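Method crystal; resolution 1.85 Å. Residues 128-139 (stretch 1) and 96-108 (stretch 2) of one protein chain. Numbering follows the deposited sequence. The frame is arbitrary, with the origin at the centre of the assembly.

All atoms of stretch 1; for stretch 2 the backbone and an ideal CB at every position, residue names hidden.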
# COMPACT_ATOMS: atom_id res chain seq x y z
N ALA A 128 8.73 -19.87 -6.37
CA ALA A 128 9.98 -20.18 -7.07
C ALA A 128 9.88 -21.31 -8.10
O ALA A 128 10.87 -21.63 -8.74
CB ALA A 128 11.09 -20.49 -6.06
N GLY A 129 8.69 -21.92 -8.29
CA GLY A 129 8.51 -23.01 -9.25
C GLY A 129 9.11 -24.35 -8.84
O GLY A 129 9.29 -25.22 -9.69
N LYS A 130 9.39 -24.51 -7.54
CA LYS A 130 9.98 -25.76 -6.98
C LYS A 130 8.92 -26.81 -6.56
O LYS A 130 9.23 -27.98 -6.35
CB LYS A 130 10.82 -25.45 -5.72
CG LYS A 130 12.32 -25.45 -5.91
CD LYS A 130 12.79 -24.20 -6.60
CE LYS A 130 14.32 -24.18 -6.67
NZ LYS A 130 14.84 -22.78 -6.75
N LYS A 131 7.69 -26.35 -6.36
CA LYS A 131 6.58 -27.21 -6.04
C LYS A 131 5.36 -26.70 -6.78
O LYS A 131 5.32 -25.54 -7.19
CB LYS A 131 6.30 -27.19 -4.53
CG LYS A 131 7.36 -27.85 -3.67
CD LYS A 131 6.94 -27.81 -2.20
CE LYS A 131 7.58 -28.91 -1.37
NZ LYS A 131 9.05 -28.72 -1.30
N LYS A 132 4.36 -27.56 -6.92
CA LYS A 132 3.13 -27.21 -7.62
C LYS A 132 2.22 -26.36 -6.71
O LYS A 132 2.18 -26.59 -5.49
CB LYS A 132 2.40 -28.46 -8.05
CG LYS A 132 3.12 -29.30 -9.09
CD LYS A 132 2.33 -30.55 -9.44
CE LYS A 132 2.45 -31.61 -8.36
NZ LYS A 132 1.83 -32.92 -8.74
N PRO A 133 1.46 -25.40 -7.29
CA PRO A 133 0.51 -24.66 -6.44
C PRO A 133 -0.39 -25.53 -5.57
O PRO A 133 -0.68 -25.15 -4.44
CB PRO A 133 -0.27 -23.80 -7.45
CG PRO A 133 0.72 -23.58 -8.57
CD PRO A 133 1.52 -24.85 -8.66
N GLU A 134 -0.78 -26.72 -6.05
CA GLU A 134 -1.60 -27.63 -5.23
C GLU A 134 -0.93 -28.12 -3.92
O GLU A 134 -1.60 -28.65 -3.05
CB GLU A 134 -2.09 -28.83 -6.06
CG GLU A 134 -1.02 -29.83 -6.47
CD GLU A 134 -1.50 -30.80 -7.54
OE1 GLU A 134 -1.15 -32.00 -7.45
OE2 GLU A 134 -2.22 -30.38 -8.46
N GLU A 135 0.37 -27.93 -3.78
CA GLU A 135 1.07 -28.31 -2.56
C GLU A 135 0.96 -27.27 -1.44
O GLU A 135 1.43 -27.52 -0.34
CB GLU A 135 2.54 -28.64 -2.88
CG GLU A 135 2.65 -29.80 -3.88
CD GLU A 135 4.08 -30.14 -4.24
OE1 GLU A 135 4.82 -30.61 -3.35
OE2 GLU A 135 4.48 -29.94 -5.42
N LEU A 136 0.34 -26.12 -1.71
CA LEU A 136 0.22 -25.05 -0.73
C LEU A 136 -0.51 -25.54 0.51
O LEU A 136 -1.45 -26.35 0.41
CB LEU A 136 -0.54 -23.87 -1.34
CG LEU A 136 -0.58 -22.57 -0.50
CD1 LEU A 136 0.82 -21.99 -0.28
CD2 LEU A 136 -1.48 -21.53 -1.14
N GLY A 137 -0.09 -25.06 1.67
CA GLY A 137 -0.65 -25.47 2.94
C GLY A 137 -2.03 -24.93 3.26
O GLY A 137 -2.23 -24.36 4.32
N ILE A 138 -2.97 -25.12 2.34
CA ILE A 138 -4.39 -24.89 2.60
C ILE A 138 -5.17 -26.03 1.97
O ILE A 138 -4.93 -26.38 0.81
CB ILE A 138 -4.86 -23.50 2.09
CG1 ILE A 138 -6.35 -23.29 2.43
CG2 ILE A 138 -4.57 -23.31 0.58
CD1 ILE A 138 -6.84 -21.87 2.21
N LYS A 139 -6.07 -26.62 2.76
CA LYS A 139 -6.89 -27.78 2.42
C LYS A 139 -8.34 -27.47 2.72
O LYS A 139 -8.65 -26.93 3.79
CB LYS A 139 -6.54 -28.96 3.33
CG LYS A 139 -5.63 -30.03 2.80
CD LYS A 139 -5.43 -31.09 3.88
CE LYS A 139 -4.38 -32.13 3.53
NZ LYS A 139 -3.05 -31.50 3.26
N UNK A 96 -13.18 -21.89 -2.52
CA UNK A 96 -12.89 -20.55 -3.01
C UNK A 96 -11.60 -20.01 -2.41
O UNK A 96 -10.89 -19.24 -3.06
CB UNK A 96 -14.05 -19.61 -2.69
N UNK A 97 -11.31 -20.39 -1.17
CA UNK A 97 -10.06 -19.98 -0.53
C UNK A 97 -8.90 -20.78 -1.08
O UNK A 97 -7.83 -20.22 -1.37
CB UNK A 97 -10.14 -20.15 0.99
N UNK A 98 -9.10 -22.08 -1.23
CA UNK A 98 -8.06 -22.93 -1.79
C UNK A 98 -7.70 -22.42 -3.19
O UNK A 98 -6.52 -22.22 -3.50
CB UNK A 98 -8.51 -24.39 -1.84
N UNK A 99 -8.71 -22.20 -4.01
CA UNK A 99 -8.49 -21.68 -5.35
C UNK A 99 -7.69 -20.37 -5.33
O UNK A 99 -6.71 -20.25 -6.04
CB UNK A 99 -9.83 -21.46 -6.05
N UNK A 100 -8.11 -19.39 -4.53
CA UNK A 100 -7.48 -18.07 -4.59
C UNK A 100 -6.06 -18.02 -4.00
O UNK A 100 -5.22 -17.30 -4.49
CB UNK A 100 -8.36 -17.06 -3.85
N UNK A 101 -5.80 -18.77 -2.94
CA UNK A 101 -4.45 -18.81 -2.41
C UNK A 101 -3.51 -19.53 -3.40
O UNK A 101 -2.39 -19.08 -3.64
CB UNK A 101 -4.44 -19.50 -1.05
N UNK A 102 -3.99 -20.60 -4.04
CA UNK A 102 -3.18 -21.23 -5.08
C UNK A 102 -2.95 -20.25 -6.24
O UNK A 102 -1.85 -20.18 -6.78
CB UNK A 102 -3.85 -22.51 -5.58
N UNK A 103 -3.98 -19.47 -6.60
CA UNK A 103 -3.85 -18.44 -7.64
C UNK A 103 -2.76 -17.43 -7.30
O UNK A 103 -1.98 -17.05 -8.18
CB UNK A 103 -5.18 -17.71 -7.84
N UNK A 104 -2.72 -16.99 -6.05
CA UNK A 104 -1.74 -16.01 -5.59
C UNK A 104 -0.30 -16.49 -5.68
O UNK A 104 0.57 -15.67 -5.99
CB UNK A 104 -2.05 -15.62 -4.14
N UNK A 105 -0.04 -17.76 -5.40
CA UNK A 105 1.33 -18.29 -5.46
C UNK A 105 1.73 -18.83 -6.84
O UNK A 105 2.91 -19.00 -7.14
CB UNK A 105 1.49 -19.40 -4.42
N UNK A 106 0.74 -19.07 -7.67
CA UNK A 106 0.98 -19.62 -9.00
C UNK A 106 1.88 -18.67 -9.80
O UNK A 106 1.52 -17.51 -10.02
CB UNK A 106 -0.34 -19.86 -9.73
N UNK A 107 3.06 -19.15 -10.25
CA UNK A 107 3.89 -18.28 -11.08
C UNK A 107 3.21 -17.66 -12.31
O UNK A 107 3.48 -16.50 -12.66
CB UNK A 107 5.11 -19.08 -11.55
N UNK A 108 2.32 -18.42 -12.95
CA UNK A 108 1.52 -17.90 -14.07
C UNK A 108 0.81 -16.57 -13.75
O UNK A 108 0.69 -15.68 -14.59
CB UNK A 108 0.48 -18.94 -14.48

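Position 96 lies in helix with nothing of stretch 1 within 5.5 Å of its ideal CB, so this contact sets no rule; the residue is Asp96. At 97 the CA-to-CB bond points toward stretch 1, and the ideal CB sits 3.9 Å from Ile138 CD1. Any side chain with a CB could make that touch. Tyr97 uses its CB for the contact, and its ring leads away.

Position 98 points sideways, with its ideal CB 4.8 Å from Ile138 CG2. A modest apolar branch would fill the gap: valine, isoleucine or leucine. Val98 does so, its CG2 lying 4.0 Å from Ile138 CG1.

Positions 99 and 100 have nothing of stretch 1 near their CB, and many residues would serve; they are Tyr99 and Ser100.

Position 101 aims at the apolar centre. Its ideal CB is 3.6 Å from Leu136 CD2 and 4.1 Å from Ile138 CG2, which argues against charge and for a large aliphatic or aromatic group. Trp101 answers twice: its CB packs 3.6 Å from Leu136 CD2, while its six-membered ring offers a face to Ile138 CD1, 3.6 Å from the ring centroid, a CH-pi contact.

Position 102 points sideways, its ideal CB 4.2 Å from Pro133 CB. Beyond lie the carbonyls of a 3-10 turn and the strand, so a long chain, apolar near its root and a donor at its tip, would suit: arginine, lysine or perhaps glutamine. Arg102 CG lies 3.5 Å from Pro133 O, and Glu134 CA covers one guanidinium face, 3.6 Å from Arg102 NE. No direct hydrogen bond crosses here; water does the joining. Water 1 accepts from Arg102 NE (2.8 Å) and can donate to Ile138 O (2.9 Å), among other acceptors in reach; water 2 accepts weakly from Arg102 NH2 (2.7 Å) and donates to the same Ile138 O (2.8 Å).

Positions 103 and 104 make no contact and are permissive here; they are Arg103 and Ala104. Position 105 points toward stretch 1, 4.9 Å from Leu136 CD2 at its ideal CB, inviting a small branched apolar group. Val105 brings CG2 to 4.1 Å from Leu136 CD2.

At 106 the chain leaves helical angles, and the ideal CB is 4.0 Å from Pro133 CG. A short side chain, polar or apolar, could lie against that ring; an acceptor would also suit the backbone N at 108. Asp106 rests CG 3.9 Å from Pro133 CG and accepts at OD1 from the backbone N of position 108 (3.1 Å).

Position 107 points toward stretch 1, but nothing lies within 5.5 Å of its ideal CB, so many residues could stand here; its phi of -53° also admits proline. Pro107 CG approaches Gly129 N at 4.5 Å. Position 108 is out of reach, and is Asn108.

Stretch 2 96-108: DYVYSWRRAVDPN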
# COMPACT_ATOMS: atom_id res chain seq x y z
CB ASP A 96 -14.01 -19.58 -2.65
CG ASP A 96 -15.35 -19.98 -3.21
OD1 ASP A 96 -15.44 -20.71 -4.21
OD2 ASP A 96 -16.36 -19.50 -2.65
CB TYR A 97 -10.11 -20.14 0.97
CG TYR A 97 -11.05 -19.19 1.66
CD1 TYR A 97 -12.39 -19.51 1.81
CD2 TYR A 97 -10.60 -17.99 2.18
CE1 TYR A 97 -13.27 -18.64 2.44
CE2 TYR A 97 -11.47 -17.11 2.81
CZ TYR A 97 -12.80 -17.46 2.95
OH TYR A 97 -13.68 -16.64 3.59
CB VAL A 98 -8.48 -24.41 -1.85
CG1 VAL A 98 -7.47 -25.26 -2.61
CG2 VAL A 98 -8.63 -24.96 -0.44
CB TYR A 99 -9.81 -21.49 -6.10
CG TYR A 99 -9.64 -20.70 -7.36
CD1 TYR A 99 -8.97 -21.24 -8.47
CD2 TYR A 99 -10.09 -19.40 -7.44
CE1 TYR A 99 -8.79 -20.50 -9.63
CE2 TYR A 99 -9.91 -18.65 -8.58
CZ TYR A 99 -9.26 -19.20 -9.67
OH TYR A 99 -9.09 -18.42 -10.79
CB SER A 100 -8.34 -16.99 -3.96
OG SER A 100 -8.37 -17.13 -2.57
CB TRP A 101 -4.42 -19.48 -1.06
CG TRP A 101 -5.12 -18.75 0.04
CD1 TRP A 101 -6.12 -17.82 -0.06
CD2 TRP A 101 -4.89 -18.95 1.42
NE1 TRP A 101 -6.54 -17.43 1.19
CE2 TRP A 101 -5.79 -18.11 2.12
CE3 TRP A 101 -3.99 -19.72 2.14
CZ2 TRP A 101 -5.82 -18.05 3.53
CZ3 TRP A 101 -4.03 -19.67 3.54
CH2 TRP A 101 -4.94 -18.84 4.21
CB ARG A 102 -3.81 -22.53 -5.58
CG ARG A 102 -3.86 -23.66 -4.57
CD ARG A 102 -4.56 -24.87 -5.17
NE ARG A 102 -4.64 -25.99 -4.24
CZ ARG A 102 -5.25 -27.15 -4.49
NH1 ARG A 102 -5.81 -27.40 -5.66
NH2 ARG A 102 -5.28 -28.07 -3.55
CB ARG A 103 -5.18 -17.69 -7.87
CG ARG A 103 -5.17 -16.66 -9.00
CD ARG A 103 -6.59 -16.29 -9.39
NE ARG A 103 -6.64 -15.35 -10.52
CZ ARG A 103 -6.82 -14.03 -10.43
NH1 ARG A 103 -6.99 -13.42 -9.25
NH2 ARG A 103 -6.85 -13.30 -11.53
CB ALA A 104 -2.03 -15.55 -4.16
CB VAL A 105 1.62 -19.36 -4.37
CG1 VAL A 105 1.58 -18.73 -2.99
CG2 VAL A 105 0.66 -20.54 -4.44
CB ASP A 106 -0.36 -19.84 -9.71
CG ASP A 106 -0.24 -20.69 -10.94
OD1 ASP A 106 0.85 -20.72 -11.58
OD2 ASP A 106 -1.27 -21.33 -11.30
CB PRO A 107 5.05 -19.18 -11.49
CG PRO A 107 5.16 -20.15 -10.37
CD PRO A 107 3.74 -20.42 -9.95
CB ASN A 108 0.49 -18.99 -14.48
CG ASN A 108 0.05 -18.91 -15.92
OD1 ASN A 108 -1.15 -18.92 -16.19
ND2 ASN A 108 0.98 -18.87 -16.84
O HOH W 1 -3.56 -26.10 -1.68
O HOH W 2 -5.44 -28.57 -0.88
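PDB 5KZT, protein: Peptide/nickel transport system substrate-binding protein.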